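Local coordinates for protein PHOX (Pseudomonas fluorescens, PDB 4A9V) that acts as an alkaline phosphatase of the PhoX family, a beta-propeller enzyme that catalyses phosphotransfer chemistry with a complex iron-calcium cofactor, at residues N195-Q207 with Q213-I225. Residues are numbered along the deposited sequence; the frame is centred on the assembly and turned at random. Where two conformers were deposited one is given.
Sequences NFTDCFGSSNAQQ and QKRYGVSAASREI
Ser-202 N donates to Ala-220 O (2.8 Å) and Arg-223 N to Asp-198 O (3.0 Å), pairing a 3-10 turn and the chain after it with the irregular chain of 218-225. At Asp-198, its side chain about 9 Å from the mu-oxo-diiron centre, the second grip is ionic: CG lies beside the backbone N (chi1 -70°), bringing OD1 within 2.9 Å of Arg-223 NE. OD1 sits in the guanidinium plane, yet NE meets it from above the carboxylate, the two planes standing 63° apart. One water takes the same OD1, Thr-197 OG1 and Gly-217 O; Lys-271 also bonds that hydroxyl. An alanine at Asp-198 would probably leave the Arg-223 guanidinium without its charge partner and deprive this water of an acceptor. Ile-225 CG1 lies 3.2 Å from Asp-198 O; Ser-222 CB meets this oxygen from another direction. Phe-196 CZ lies 4.1 Å from Tyr-216 CD2, which sits at the Phe-196 ring edge, while the Tyr-216 hydroxyl bonds Arg-269 O. A second water bridges Thr-197 O, Phe-200 O and Ser-219 N. Main-chain bonds and waters thus join the loop after strand 189-193 to the chain leaving helix 211-216, and salt bridge plus water on OD1 probably fix the carboxylate's rotation.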
ATOM      1  N   ASN A 195       8.911   2.154   0.377  1.00  6.87           N
ATOM      2  CA  ASN A 195      10.228   2.184   1.028  1.00  7.78           C
ATOM      3  C   ASN A 195      11.380   2.046   0.033  1.00  7.39           C
ATOM      4  O   ASN A 195      12.345   1.293   0.238  1.00  8.05           O
ATOM      5  CB  ASN A 195      10.300   1.121   2.113  1.00  8.30           C
ATOM      6  CG  ASN A 195       9.424   1.465   3.296  1.00 11.27           C
ATOM      7  OD1 ASN A 195       9.532   2.561   3.852  1.00 14.02           O
ATOM      8  ND2 ASN A 195       8.486   0.593   3.619  1.00 18.13           N
ATOM      9  N   PHE A 196      11.313   2.858  -1.012  1.00  7.74           N
ATOM     10  CA  PHE A 196      12.288   2.795  -2.090  1.00  7.82           C
ATOM     11  C   PHE A 196      13.691   3.152  -1.612  1.00  7.14           C
ATOM     12  O   PHE A 196      14.678   2.635  -2.124  1.00  8.41           O
ATOM     13  CB  PHE A 196      11.873   3.698  -3.259  1.00  8.27           C
ATOM     14  CG  PHE A 196      11.934   5.168  -2.952  1.00  8.04           C
ATOM     15  CD1 PHE A 196      10.885   5.820  -2.329  1.00  8.50           C
ATOM     16  CD2 PHE A 196      13.031   5.912  -3.340  1.00  8.27           C
ATOM     17  CE1 PHE A 196      10.964   7.171  -2.045  1.00  8.57           C
ATOM     18  CE2 PHE A 196      13.116   7.259  -3.053  1.00  8.94           C
ATOM     19  CZ  PHE A 196      12.077   7.897  -2.418  1.00  9.59           C
ATOM     20  N   THR A 197      13.777   4.047  -0.634  1.00  7.47           N
ATOM     21  CA  THR A 197      15.062   4.521  -0.136  1.00  7.83           C
ATOM     22  C   THR A 197      15.875   3.406   0.504  1.00  7.83           C
ATOM     23  O   THR A 197      17.103   3.475   0.516  1.00  9.23           O
ATOM     24  CB  THR A 197      14.873   5.655   0.886  1.00  9.33           C
ATOM     25  OG1 THR A 197      13.964   5.225   1.903  1.00 10.03           O
ATOM     26  CG2 THR A 197      14.309   6.896   0.223  1.00 10.16           C
ATOM     27  N   ASP A 198      15.200   2.375   1.013  1.00  8.09           N
ATOM     28  CA  ASP A 198      15.869   1.243   1.663  1.00  8.66           C
ATOM     29  C   ASP A 198      16.885   0.593   0.731  1.00  8.13           C
ATOM     30  O   ASP A 198      17.831  -0.053   1.188  1.00  9.44           O
ATOM     31  CB  ASP A 198      14.846   0.178   2.063  1.00  9.54           C
ATOM     32  CG  ASP A 198      13.938   0.613   3.197  1.00 12.01           C
ATOM     33  OD1 ASP A 198      14.040   1.767   3.667  1.00 13.56           O
ATOM     34  OD2 ASP A 198      13.110  -0.224   3.619  1.00 13.73           O
ATOM     35  N   CYS A 199      16.612   0.668  -0.568  1.00  7.54           N
ATOM     36  CA  CYS A 199      17.348  -0.081  -1.581  1.00  8.25           C
ATOM     37  C   CYS A 199      18.650   0.589  -1.995  1.00  7.77           C
ATOM     38  O   CYS A 199      19.418   0.009  -2.754  1.00  9.06           O
ATOM     39  CB  CYS A 199      16.462  -0.269  -2.808  1.00  8.92           C
ATOM     40  SG  CYS A 199      14.967  -1.208  -2.475  1.00  9.92           S
ATOM     41  N   PHE A 200      18.856   1.828  -1.555  1.00  7.74           N
ATOM     42  CA  PHE A 200      20.029   2.599  -1.950  1.00  8.27           C
ATOM     43  C   PHE A 200      21.074   2.592  -0.845  1.00  8.59           C
ATOM     44  O   PHE A 200      20.754   2.476   0.332  1.00  9.23           O
ATOM     45  CB  PHE A 200      19.616   4.032  -2.280  1.00  8.37           C
ATOM     46  CG  PHE A 200      18.784   4.141  -3.528  1.00  7.82           C
ATOM     47  CD1 PHE A 200      17.426   3.851  -3.505  1.00  7.82           C
ATOM     48  CD2 PHE A 200      19.374   4.451  -4.745  1.00  8.21           C
ATOM     49  CE1 PHE A 200      16.684   3.863  -4.670  1.00  8.17           C
ATOM     50  CE2 PHE A 200      18.637   4.466  -5.914  1.00  9.20           C
ATOM     51  CZ  PHE A 200      17.291   4.155  -5.878  1.00  8.76           C
ATOM     52  N   GLY A 201      22.332   2.654  -1.246  1.00  9.22           N
ATOM     53  CA  GLY A 201      23.424   2.808  -0.297  1.00 10.50           C
ATOM     54  C   GLY A 201      24.544   3.575  -0.955  1.00 10.01           C
ATOM     55  O   GLY A 201      24.319   4.250  -1.955  1.00 10.40           O
ATOM     56  N   SER A 202      25.749   3.472  -0.412  1.00 10.26           N
ATOM     57  CA  SER A 202      26.891   4.077  -1.051  1.00  9.61           C
ATOM     58  C   SER A 202      28.124   3.233  -0.802  1.00 11.97           C
ATOM     59  O   SER A 202      28.278   2.642   0.270  1.00 12.88           O
ATOM     60  CB  SER A 202      27.126   5.491  -0.523  1.00 12.71           C
ATOM     61  OG  SER A 202      28.276   6.052  -1.132  1.00 12.25           O
ATOM     62  N   SER A 203      29.010   3.202  -1.789  1.00 11.21           N
ATOM     63  CA  SER A 203      30.318   2.593  -1.617  1.00 12.75           C
ATOM     64  C   SER A 203      31.207   3.403  -0.676  1.00 13.63           C
ATOM     65  O   SER A 203      32.230   2.910  -0.225  1.00 17.33           O
ATOM     66  CB  SER A 203      30.999   2.404  -2.972  1.00 15.51           C
ATOM     67  OG  SER A 203      30.920   3.568  -3.772  1.00 17.07           O
ATOM     68  N   ASN A 204      30.815   4.641  -0.391  1.00 12.70           N
ATOM     69  CA  ASN A 204      31.478   5.465   0.618  1.00 13.51           C
ATOM     70  C   ASN A 204      30.696   5.454   1.927  1.00 12.74           C
ATOM     71  O   ASN A 204      29.617   6.037   2.015  1.00 13.23           O
ATOM     72  CB  ASN A 204      31.589   6.894   0.093  1.00 14.51           C
ATOM     73  CG  ASN A 204      32.269   7.836   1.069  1.00 13.62           C
ATOM     74  OD1 ASN A 204      32.724   7.433   2.142  1.00 16.98           O
ATOM     75  ND2 ASN A 204      32.275   9.117   0.728  1.00 16.27           N
ATOM     76  N   ALA A 205      31.210   4.750   2.928  1.00 13.97           N
ATOM     77  CA  ALA A 205      30.498   4.615   4.193  1.00 16.01           C
ATOM     78  C   ALA A 205      30.275   5.970   4.867  1.00 16.03           C
ATOM     79  O   ALA A 205      29.382   6.106   5.705  1.00 18.53           O
ATOM     80  CB  ALA A 205      31.248   3.679   5.126  1.00 19.38           C
ATOM     81  N   GLN A 206      31.109   6.955   4.527  1.00 16.34           N
ATOM     82  CA  GLN A 206      30.980   8.308   5.081  1.00 19.20           C
ATOM     83  C   GLN A 206      30.327   9.265   4.078  1.00 14.40           C
ATOM     84  O   GLN A 206      30.485  10.485   4.163  1.00 16.03           O
ATOM     85  CB  GLN A 206      32.354   8.838   5.504  1.00 32.58           C
ATOM     86  CG  GLN A 206      33.112   7.907   6.443  1.00 92.23           C
ATOM     87  CD  GLN A 206      33.008   8.321   7.904  1.00163.55           C
ATOM     88  OE1 GLN A 206      32.929   9.513   8.216  1.00 75.36           O
ATOM     89  NE2 GLN A 206      33.182   7.356   8.803  1.00172.27           N
ATOM     90  N   GLN A 207      29.553   8.713   3.151  1.00 13.57           N
ATOM     91  CA  GLN A 207      28.817   9.491   2.156  0.50 10.94           C
ATOM     92  C   GLN A 207      28.129  10.690   2.797  1.00 11.35           C
ATOM     93  O   GLN A 207      27.325  10.505   3.715  1.00 14.27           O
ATOM     94  CB  GLN A 207      27.758   8.589   1.513  0.50  8.75           C
ATOM     95  CG  GLN A 207      26.979   9.222   0.371  0.50  8.60           C
ATOM     96  CD  GLN A 207      27.867   9.624  -0.794  0.50  9.22           C
ATOM     97  OE1 GLN A 207      28.535   8.785  -1.398  0.50 11.39           O
ATOM     98  NE2 GLN A 207      27.823  10.902  -1.160  0.50  9.19           N
ATOM     99  N   GLN A 213      17.952  14.562   0.730  1.00 10.08           N
ATOM    100  CA  GLN A 213      18.278  13.152   0.828  1.00 10.70           C
ATOM    101  C   GLN A 213      18.093  12.629   2.249  1.00  9.24           C
ATOM    102  O   GLN A 213      17.484  11.583   2.461  1.00 10.65           O
ATOM    103  CB  GLN A 213      19.701  12.915   0.331  1.00  9.85           C
ATOM    104  CG  GLN A 213      19.853  13.175  -1.158  1.00 10.72           C
ATOM    105  CD  GLN A 213      21.293  13.253  -1.614  1.00 11.73           C
ATOM    106  OE1 GLN A 213      22.197  13.563  -0.835  1.00 12.50           O
ATOM    107  NE2 GLN A 213      21.502  13.065  -2.906  1.00 13.64           N
ATOM    108  N   LYS A 214      18.487  13.427   3.233  1.00  9.13           N
ATOM    109  CA  LYS A 214      18.315  13.045   4.627  1.00  9.68           C
ATOM    110  C   LYS A 214      16.842  12.962   5.023  1.00  8.88           C
ATOM    111  O   LYS A 214      16.446  12.047   5.737  1.00 10.02           O
ATOM    112  CB  LYS A 214      19.064  14.016   5.539  1.00 10.01           C
ATOM    113  CG  LYS A 214      20.566  13.820   5.489  1.00 11.76           C
ATOM    114  CD  LYS A 214      21.295  14.734   6.446  1.00 14.59           C
ATOM    115  CE  LYS A 214      22.774  14.410   6.452  1.00 14.75           C
ATOM    116  NZ  LYS A 214      23.524  15.356   7.307  1.00 20.45           N
ATOM    117  N   ARG A 215      16.022  13.885   4.529  1.00  8.44           N
ATOM    118  CA  ARG A 215      14.607  13.890   4.887  1.00  8.97           C
ATOM    119  C   ARG A 215      13.904  12.633   4.369  1.00  8.57           C
ATOM    120  O   ARG A 215      12.918  12.182   4.956  1.00  9.21           O
ATOM    121  CB  ARG A 215      13.923  15.161   4.364  1.00  8.80           C
ATOM    122  CG  ARG A 215      12.411  15.187   4.524  1.00  8.72           C
ATOM    123  CD  ARG A 215      11.951  15.120   5.979  1.00  9.35           C
ATOM    124  NE  ARG A 215      10.493  15.187   6.100  1.00  8.76           N
ATOM    125  CZ  ARG A 215       9.787  16.313   6.045  1.00  8.80           C
ATOM    126  NH1 ARG A 215      10.409  17.482   5.972  1.00  9.23           N
ATOM    127  NH2 ARG A 215       8.467  16.275   6.115  1.00  9.69           N
ATOM    128  N   TYR A 216      14.389  12.085   3.260  1.00  8.12           N
ATOM    129  CA  TYR A 216      13.809  10.877   2.705  1.00  8.43           C
ATOM    130  C   TYR A 216      14.443   9.605   3.266  1.00  8.59           C
ATOM    131  O   TYR A 216      13.922   8.514   3.048  1.00 10.09           O
ATOM    132  CB  TYR A 216      13.858  10.919   1.176  1.00  9.38           C
ATOM    133  CG  TYR A 216      12.776  11.797   0.572  1.00  7.83           C
ATOM    134  CD1 TYR A 216      12.821  13.181   0.683  1.00  8.35           C
ATOM    135  CD2 TYR A 216      11.668  11.234  -0.038  1.00  8.13           C
ATOM    136  CE1 TYR A 216      11.802  13.972   0.178  1.00  8.23           C
ATOM    137  CE2 TYR A 216      10.645  12.016  -0.546  1.00  8.00           C
ATOM    138  CZ  TYR A 216      10.718  13.388  -0.439  1.00  7.97           C
ATOM    139  OH  TYR A 216       9.712  14.203  -0.904  1.00  7.70           O
ATOM    140  N   GLY A 217      15.499   9.743   4.062  1.00  9.59           N
ATOM    141  CA  GLY A 217      15.947   8.657   4.926  1.00 10.35           C
ATOM    142  C   GLY A 217      16.956   7.708   4.298  1.00 10.43           C
ATOM    143  O   GLY A 217      17.168   6.609   4.805  1.00 11.52           O
ATOM    144  N   VAL A 218      17.642   8.147   3.251  1.00 10.12           N
ATOM    145  CA  VAL A 218      18.687   7.321   2.645  1.00 10.04           C
ATOM    146  C   VAL A 218      19.884   7.181   3.581  1.00 11.26           C
ATOM    147  O   VAL A 218      20.161   8.079   4.374  1.00 12.84           O
ATOM    148  CB  VAL A 218      19.118   7.886   1.274  1.00 11.21           C
ATOM    149  CG1 VAL A 218      19.853   9.203   1.432  1.00 12.32           C
ATOM    150  CG2 VAL A 218      19.934   6.877   0.487  1.00 12.96           C
ATOM    151  N   SER A 219      20.554   6.029   3.519  1.00 10.53           N
ATOM    152  CA  SER A 219      21.777   5.787   4.270  1.00 11.22           C
ATOM    153  C   SER A 219      22.805   5.139   3.357  1.00 10.09           C
ATOM    154  O   SER A 219      22.458   4.515   2.360  1.00 11.89           O
ATOM    155  CB  SER A 219      21.505   4.858   5.455  1.00 14.05           C
ATOM    156  OG  SER A 219      21.275   3.531   5.008  1.00 15.57           O
ATOM    157  N   ALA A 220      24.067   5.196   3.762  1.00 10.54           N
ATOM    158  CA  ALA A 220      25.133   4.548   3.012  1.00 10.40           C
ATOM    159  C   ALA A 220      25.045   3.029   3.087  1.00 10.35           C
ATOM    160  O   ALA A 220      25.444   2.334   2.154  1.00 11.89           O
ATOM    161  CB  ALA A 220      26.488   5.020   3.511  1.00 11.21           C
ATOM    162  N   ALA A 221      24.531   2.516   4.198  1.00 11.22           N
ATOM    163  CA  ALA A 221      24.490   1.074   4.418  1.00 11.51           C
ATOM    164  C   ALA A 221      23.363   0.381   3.646  1.00 10.79           C
ATOM    165  O   ALA A 221      23.435  -0.826   3.423  1.00 11.86           O
ATOM    166  CB  ALA A 221      24.370   0.767   5.901  1.00 13.53           C
ATOM    167  N   SER A 222      22.344   1.144   3.237  1.00  9.93           N
ATOM    168  CA  SER A 222      21.029   0.605   2.857  1.00  9.41           C
ATOM    169  C   SER A 222      20.344  -0.045   4.054  1.00 10.30           C
ATOM    170  O   SER A 222      20.974  -0.225   5.099  1.00 12.02           O
ATOM    171  CB  SER A 222      21.126  -0.370   1.667  1.00  9.48           C
ATOM    172  OG  SER A 222      21.309  -1.720   2.078  1.00  9.93           O
ATOM    173  N   ARG A 223      19.044  -0.314   3.939  1.00 10.66           N
ATOM    174  CA  ARG A 223      18.317  -0.948   5.038  1.00 10.95           C
ATOM    175  C   ARG A 223      18.377  -2.471   4.923  1.00 11.15           C
ATOM    176  O   ARG A 223      17.375  -3.129   4.661  1.00 12.33           O
ATOM    177  CB  ARG A 223      16.879  -0.443   5.138  1.00 12.65           C
ATOM    178  CG  ARG A 223      16.276  -0.666   6.518  1.00 15.68           C
ATOM    179  CD  ARG A 223      14.862  -0.119   6.645  1.00 23.57           C
ATOM    180  NE  ARG A 223      14.802   1.319   6.394  1.00 31.35           N
ATOM    181  CZ  ARG A 223      14.732   2.246   7.346  1.00160.70           C
ATOM    182  NH1 ARG A 223      15.072   1.943   8.593  1.00 52.29           N
ATOM    183  NH2 ARG A 223      14.440   3.503   7.029  1.00188.03           N
ATOM    184  N   GLU A 224      19.587  -3.006   5.050  0.50 12.17           N
ATOM    185  CA  GLU A 224      19.827  -4.436   4.909  0.50 13.17           C
ATOM    186  C   GLU A 224      19.276  -4.959   3.586  0.50 12.71           C
ATOM    187  O   GLU A 224      18.871  -6.114   3.487  0.50 13.45           O
ATOM    188  CB  GLU A 224      19.227  -5.199   6.097  0.50 16.54           C
ATOM    189  CG  GLU A 224      19.824  -4.785   7.437  0.50 20.48           C
ATOM    190  CD  GLU A 224      19.165  -5.460   8.628  0.50 43.47           C
ATOM    191  OE1 GLU A 224      18.321  -6.357   8.423  0.50 89.90           O
ATOM    192  OE2 GLU A 224      19.549  -5.140   9.774  0.50116.67           O
ATOM    193  N   ILE A 225      19.433  -4.157   2.535  1.00 10.82           N
ATOM    194  CA  ILE A 225      19.094  -4.580   1.179  1.00 10.05           C
ATOM    195  C   ILE A 225      20.360  -4.948   0.383  1.00  9.94           C
ATOM    196  O   ILE A 225      20.433  -6.027  -0.221  1.00 10.43           O
ATOM    197  CB  ILE A 225      18.275  -3.486   0.450  1.00  9.63           C
ATOM    198  CG1 ILE A 225      16.977  -3.188   1.203  1.00 11.47           C
ATOM    199  CG2 ILE A 225      17.994  -3.892  -0.986  1.00  9.77           C
ATOM    200  CD1 ILE A 225      16.111  -4.400   1.451  1.00 12.60           C
TER
HETATM  201  O   HOH W   1      19.261   3.827   2.180  1.00 11.24           O
HETATM  202  O   HOH W   2      15.498   4.124   3.877  1.00 17.95           O